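Side-chain contacts in Card1 endonuclease domain-containing protein (Vibrio cholerae, PDB 1XMX), which probably binds nucleic acid and contains a Card1-like endonuclease domain of the PD-(D/E)XK clan, though its own activity is not established: residues V89-S94 against E106-Y111; V281-G286 against V290-D295. One frame throughout, in Å; residues are numbered along the deposited sequence.

Contact 1: residues V89-S94 against E106-Y111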
# COMPACT_ATOMS: atom_id res chain seq x y z
N VAL A 89 28.82 -14.66 5.71
CA VAL A 89 27.82 -14.51 4.67
C VAL A 89 26.53 -15.27 4.95
O VAL A 89 26.54 -16.40 5.43
CB VAL A 89 28.36 -14.89 3.27
CG1 VAL A 89 27.28 -14.74 2.20
CG2 VAL A 89 29.53 -14.00 2.95
N LYS A 90 25.42 -14.61 4.67
CA LYS A 90 24.14 -15.27 4.65
C LYS A 90 23.49 -14.93 3.33
O LYS A 90 23.40 -13.75 2.93
CB LYS A 90 23.23 -14.83 5.82
CG LYS A 90 23.72 -15.25 7.17
CD LYS A 90 22.53 -15.31 8.14
CE LYS A 90 22.99 -15.03 9.56
NZ LYS A 90 22.09 -15.40 10.75
N PHE A 91 23.03 -15.97 2.66
CA PHE A 91 22.51 -15.82 1.33
C PHE A 91 20.97 -15.79 1.45
O PHE A 91 20.33 -16.74 1.92
CB PHE A 91 22.99 -16.95 0.40
CG PHE A 91 22.38 -16.90 -1.02
CD1 PHE A 91 22.18 -15.68 -1.69
CD2 PHE A 91 22.03 -18.08 -1.68
CE1 PHE A 91 21.61 -15.66 -3.01
CE2 PHE A 91 21.50 -18.08 -2.95
CZ PHE A 91 21.29 -16.86 -3.64
N ASN A 92 20.43 -14.65 1.08
CA ASN A 92 19.01 -14.47 0.96
C ASN A 92 18.60 -14.88 -0.48
O ASN A 92 18.86 -14.15 -1.45
CB ASN A 92 18.64 -13.02 1.21
CG ASN A 92 17.11 -12.77 1.15
OD1 ASN A 92 16.35 -13.54 0.51
ND2 ASN A 92 16.66 -11.67 1.79
N ALA A 93 18.00 -16.05 -0.59
CA ALA A 93 17.60 -16.62 -1.85
C ALA A 93 16.14 -16.31 -2.17
O ALA A 93 15.52 -17.05 -2.94
CB ALA A 93 17.78 -18.17 -1.77
N SER A 94 15.58 -15.25 -1.59
CA SER A 94 14.17 -14.91 -1.80
C SER A 94 13.86 -14.42 -3.25
O SER A 94 12.72 -14.55 -3.74
CB SER A 94 13.73 -13.81 -0.81
OG SER A 94 13.90 -14.24 0.53
N GLU A 106 24.67 -22.67 -5.70
CA GLU A 106 25.74 -23.69 -5.79
C GLU A 106 27.02 -23.13 -5.15
O GLU A 106 27.67 -23.80 -4.35
CB GLU A 106 26.02 -24.11 -7.24
CG GLU A 106 27.07 -25.25 -7.36
CD GLU A 106 27.65 -25.43 -8.79
OE1 GLU A 106 28.10 -24.41 -9.37
OE2 GLU A 106 27.67 -26.58 -9.33
N VAL A 107 27.39 -21.91 -5.53
CA VAL A 107 28.61 -21.30 -5.04
C VAL A 107 28.55 -21.14 -3.51
O VAL A 107 29.42 -21.61 -2.77
CB VAL A 107 28.89 -19.92 -5.71
CG1 VAL A 107 30.14 -19.31 -5.11
CG2 VAL A 107 29.05 -20.08 -7.24
N PHE A 108 27.49 -20.51 -3.03
CA PHE A 108 27.41 -20.21 -1.59
C PHE A 108 27.27 -21.48 -0.72
O PHE A 108 27.84 -21.58 0.37
CB PHE A 108 26.30 -19.20 -1.30
CG PHE A 108 26.53 -17.86 -1.95
CD1 PHE A 108 27.82 -17.37 -2.11
CD2 PHE A 108 25.49 -17.07 -2.36
CE1 PHE A 108 28.03 -16.11 -2.69
CE2 PHE A 108 25.70 -15.82 -2.92
CZ PHE A 108 26.96 -15.34 -3.08
N ARG A 109 26.50 -22.44 -1.21
CA ARG A 109 26.37 -23.69 -0.51
C ARG A 109 27.75 -24.41 -0.35
O ARG A 109 28.04 -25.00 0.70
CB ARG A 109 25.32 -24.58 -1.18
CG ARG A 109 25.24 -25.96 -0.60
CD ARG A 109 24.65 -25.94 0.83
NE ARG A 109 24.51 -27.32 1.31
CZ ARG A 109 25.51 -28.05 1.78
NH1 ARG A 109 26.73 -27.55 1.86
NH2 ARG A 109 25.27 -29.28 2.14
N SER A 110 28.62 -24.31 -1.34
CA SER A 110 29.94 -24.96 -1.22
C SER A 110 30.84 -24.34 -0.15
O SER A 110 31.70 -25.00 0.37
CB SER A 110 30.69 -25.03 -2.55
OG SER A 110 31.06 -23.73 -2.94
N TYR A 111 30.60 -23.08 0.16
CA TYR A 111 31.26 -22.37 1.25
C TYR A 111 30.58 -22.61 2.61
O TYR A 111 31.01 -22.05 3.61
CB TYR A 111 31.27 -20.87 0.92
CG TYR A 111 32.34 -20.51 -0.10
CD1 TYR A 111 33.63 -20.24 0.32
CD2 TYR A 111 32.07 -20.50 -1.47
CE1 TYR A 111 34.63 -19.93 -0.58
CE2 TYR A 111 33.06 -20.20 -2.39
CZ TYR A 111 34.35 -19.91 -1.91
OH TYR A 111 35.38 -19.61 -2.77

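Contact 2: residues V281-G286 against V290-D295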
# COMPACT_ATOMS: atom_id res chain seq x y z
N VAL A 281 1.18 10.08 -5.54
CA VAL A 281 2.23 9.17 -6.03
C VAL A 281 2.68 9.70 -7.39
O VAL A 281 1.84 9.94 -8.28
CB VAL A 281 1.71 7.72 -6.27
CG1 VAL A 281 2.87 6.76 -6.70
CG2 VAL A 281 0.94 7.20 -5.10
N TYR A 282 3.98 9.88 -7.53
CA TYR A 282 4.61 10.39 -8.73
C TYR A 282 5.59 9.35 -9.33
O TYR A 282 6.32 8.70 -8.57
CB TYR A 282 5.37 11.70 -8.40
CG TYR A 282 4.48 12.80 -7.85
CD1 TYR A 282 4.25 12.93 -6.48
CD2 TYR A 282 3.86 13.70 -8.71
CE1 TYR A 282 3.43 13.95 -5.97
CE2 TYR A 282 3.02 14.73 -8.23
CZ TYR A 282 2.81 14.84 -6.85
OH TYR A 282 1.98 15.85 -6.37
N ARG A 283 5.57 9.20 -10.66
CA ARG A 283 6.57 8.40 -11.38
C ARG A 283 7.10 9.19 -12.57
O ARG A 283 6.31 9.69 -13.37
CB ARG A 283 5.99 7.06 -11.84
CG ARG A 283 5.67 6.11 -10.68
CD ARG A 283 4.89 4.86 -11.10
NE ARG A 283 3.55 5.19 -11.56
CZ ARG A 283 2.60 4.32 -11.95
NH1 ARG A 283 2.80 3.01 -11.96
NH2 ARG A 283 1.43 4.79 -12.37
N GLN A 284 8.41 9.36 -12.66
CA GLN A 284 9.01 10.07 -13.77
C GLN A 284 9.27 9.12 -14.92
O GLN A 284 9.80 8.02 -14.71
CB GLN A 284 10.36 10.70 -13.38
CG GLN A 284 10.29 12.08 -12.77
CD GLN A 284 9.55 13.11 -13.63
OE1 GLN A 284 8.49 13.58 -13.23
NE2 GLN A 284 10.12 13.49 -14.80
N LEU A 285 8.93 9.56 -16.14
CA LEU A 285 9.38 8.88 -17.39
C LEU A 285 10.03 9.91 -18.32
O LEU A 285 9.35 10.64 -19.05
CB LEU A 285 8.23 8.15 -18.09
CG LEU A 285 7.41 7.05 -17.36
CD1 LEU A 285 6.86 7.48 -15.98
CD2 LEU A 285 6.27 6.58 -18.21
N GLY A 286 11.36 9.99 -18.30
CA GLY A 286 12.03 11.11 -18.97
C GLY A 286 11.50 12.43 -18.40
O GLY A 286 11.36 12.57 -17.19
N VAL A 290 3.65 10.46 -14.64
CA VAL A 290 2.31 9.99 -14.24
C VAL A 290 2.01 10.10 -12.74
O VAL A 290 2.78 9.64 -11.92
CB VAL A 290 1.87 8.63 -14.90
CG1 VAL A 290 2.89 8.12 -15.95
CG2 VAL A 290 1.44 7.59 -13.88
N ARG A 291 0.91 10.80 -12.42
CA ARG A 291 0.47 11.10 -11.04
C ARG A 291 -0.74 10.22 -10.71
O ARG A 291 -1.63 10.03 -11.55
CB ARG A 291 0.09 12.60 -10.91
CG ARG A 291 -0.06 13.18 -9.46
CD ARG A 291 -0.97 12.37 -8.55
NE ARG A 291 -2.02 13.15 -7.86
CZ ARG A 291 -3.35 13.00 -8.02
NH1 ARG A 291 -3.83 12.09 -8.88
NH2 ARG A 291 -4.22 13.77 -7.32
N ASN A 292 -0.75 9.63 -9.52
CA ASN A 292 -1.85 8.83 -9.06
C ASN A 292 -2.15 9.25 -7.63
O ASN A 292 -1.34 9.91 -7.03
CB ASN A 292 -1.49 7.35 -9.11
CG ASN A 292 -1.47 6.79 -10.53
OD1 ASN A 292 -2.53 6.68 -11.20
ND2 ASN A 292 -0.28 6.40 -10.99
N GLU A 293 -3.33 8.89 -7.11
CA GLU A 293 -3.64 9.13 -5.68
C GLU A 293 -4.11 7.85 -5.02
O GLU A 293 -4.97 7.20 -5.55
CB GLU A 293 -4.72 10.20 -5.51
CG GLU A 293 -5.15 10.36 -4.05
CD GLU A 293 -6.08 11.53 -3.87
OE1 GLU A 293 -7.30 11.39 -4.17
OE2 GLU A 293 -5.59 12.60 -3.45
N LEU A 294 -3.55 7.50 -3.87
CA LEU A 294 -4.02 6.32 -3.14
C LEU A 294 -4.94 6.79 -2.00
O LEU A 294 -4.50 7.47 -1.07
CB LEU A 294 -2.84 5.47 -2.61
CG LEU A 294 -1.68 5.17 -3.52
CD1 LEU A 294 -0.61 4.35 -2.84
CD2 LEU A 294 -2.11 4.42 -4.74
N ASP A 295 -6.24 6.48 -2.11
CA ASP A 295 -7.21 6.98 -1.14
C ASP A 295 -6.81 6.58 0.29
O ASP A 295 -6.63 7.44 1.15
CB ASP A 295 -8.64 6.59 -1.53
CG ASP A 295 -9.08 7.20 -2.87
OD1 ASP A 295 -8.49 8.22 -3.30
OD2 ASP A 295 -10.00 6.66 -3.52
O HOH W 1 2.13 7.39 -10.51

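Contact 1: residues V89-S94 against E106-Y111
Phe91 on strand 88-92 and Phe108 on helix 98-110 mark the nearest approach of the two backbones, with Phe91 CA 7.2 Å from Phe108 CA and both CB atoms pointing into the gap between strand and helix. The two rings form an edge-to-face stack, the edge of Phe108 turned to a face of Phe91, with centroids 4.9 Å apart and planes at 66°. Phe108 leads with one corner: its CD2 lies 3.4 Å from Phe91 CG, so it presses on the part of the ring next to CB rather than on its middle. Phe108 CE2 follows beside it, 3.7 Å from Phe91 CD1. With CG anti to the backbone N (chi1 176°), Phe91 presents this face to the helix, while Ala93 CA lies over the opposite face, near the rim. One residue on, Asn92 opens an Asx turn at the end of the strand: its OD1 accepts from Ser94 N at 2.8 Å, in the carbonyl plane, and also from Ser94 OG. Asn92 ND2 is satisfied by Arg16 O, which fixes the amide from both ends. The contact lies within a beta-alpha-beta crossover, strand 88-92, helix 98-110 and strand 115-118, of a Rossmann-like sheet. Phe108 also touches Ile75 of helix 68-85 and Val7 of strand 4-9, and Phe91 packs on Ile9 and Ile115 of the two strands flanking its own.

Contact 2: residues V281-G286 against V290-D295
Arg283 extends from strand 279-285 across to Val290 and Asn292 of strand 288-300. Arg283 CB passes Val290 O at 4.1 Å. CG stands anti to the carbonyl carbon, and the chain bends about the CG-CD bond (chi3 -66°), bringing the guanidinium across to the other strand. Arg283 NE donates to water 1 at 2.8 Å. Beyond it, CZ and NH2 end close to Asn292 ND2, and NH2 also to Val290 CG2; NH2 and ND2 are two donors and make no hydrogen bond, so the detailed placement of the guanidinium end is doubtful. Water 1 is the mediator: it accepts from Asn292 ND2 as well as Arg283 NE and donates to Val290 O at 2.7 Å, joining both side chains to the backbone. The strands form an antiparallel beta hairpin in the Card1-like endonuclease domain. Val281 with Asn292 and Arg283 with Val290 are hydrogen-bonded pairs, and Tyr282 with Arg291 is the non-hydrogen-bonded pair between them. On the face of Val281 and Arg283, Val281 CG2 packs on Leu294 CG at 3.7 Å, and Leu331 and Leu332 of helix 321-333 lie against this side. Asn292 OD1 accepts from Lys324 of the same helix. On the other face the Tyr282 ring meets the aliphatic stem of Arg291, Tyr282 CE2 to Arg291 CG 3.7 Å.

The two contacts share no secondary-structure element: their centres are 37 Å apart and their nearest atoms about 22 Å, and contact 1 closes in the chain before contact 2 opens. Contact 1 is wholly buried and joins a helix to a sheet, with no hydrogen bond between its segments; its side-chain contact is essentially one aromatic pair. Contact 2 joins neighbouring strands of a different sheet and is only partly buried; backbone bonds set its register, and a water joining Arg283 and Asn292 to the backbone adds to it. The face bearing Val281 and Asn292 rests on helix 321-333, whereas Leu285 and Arg291 are exposed.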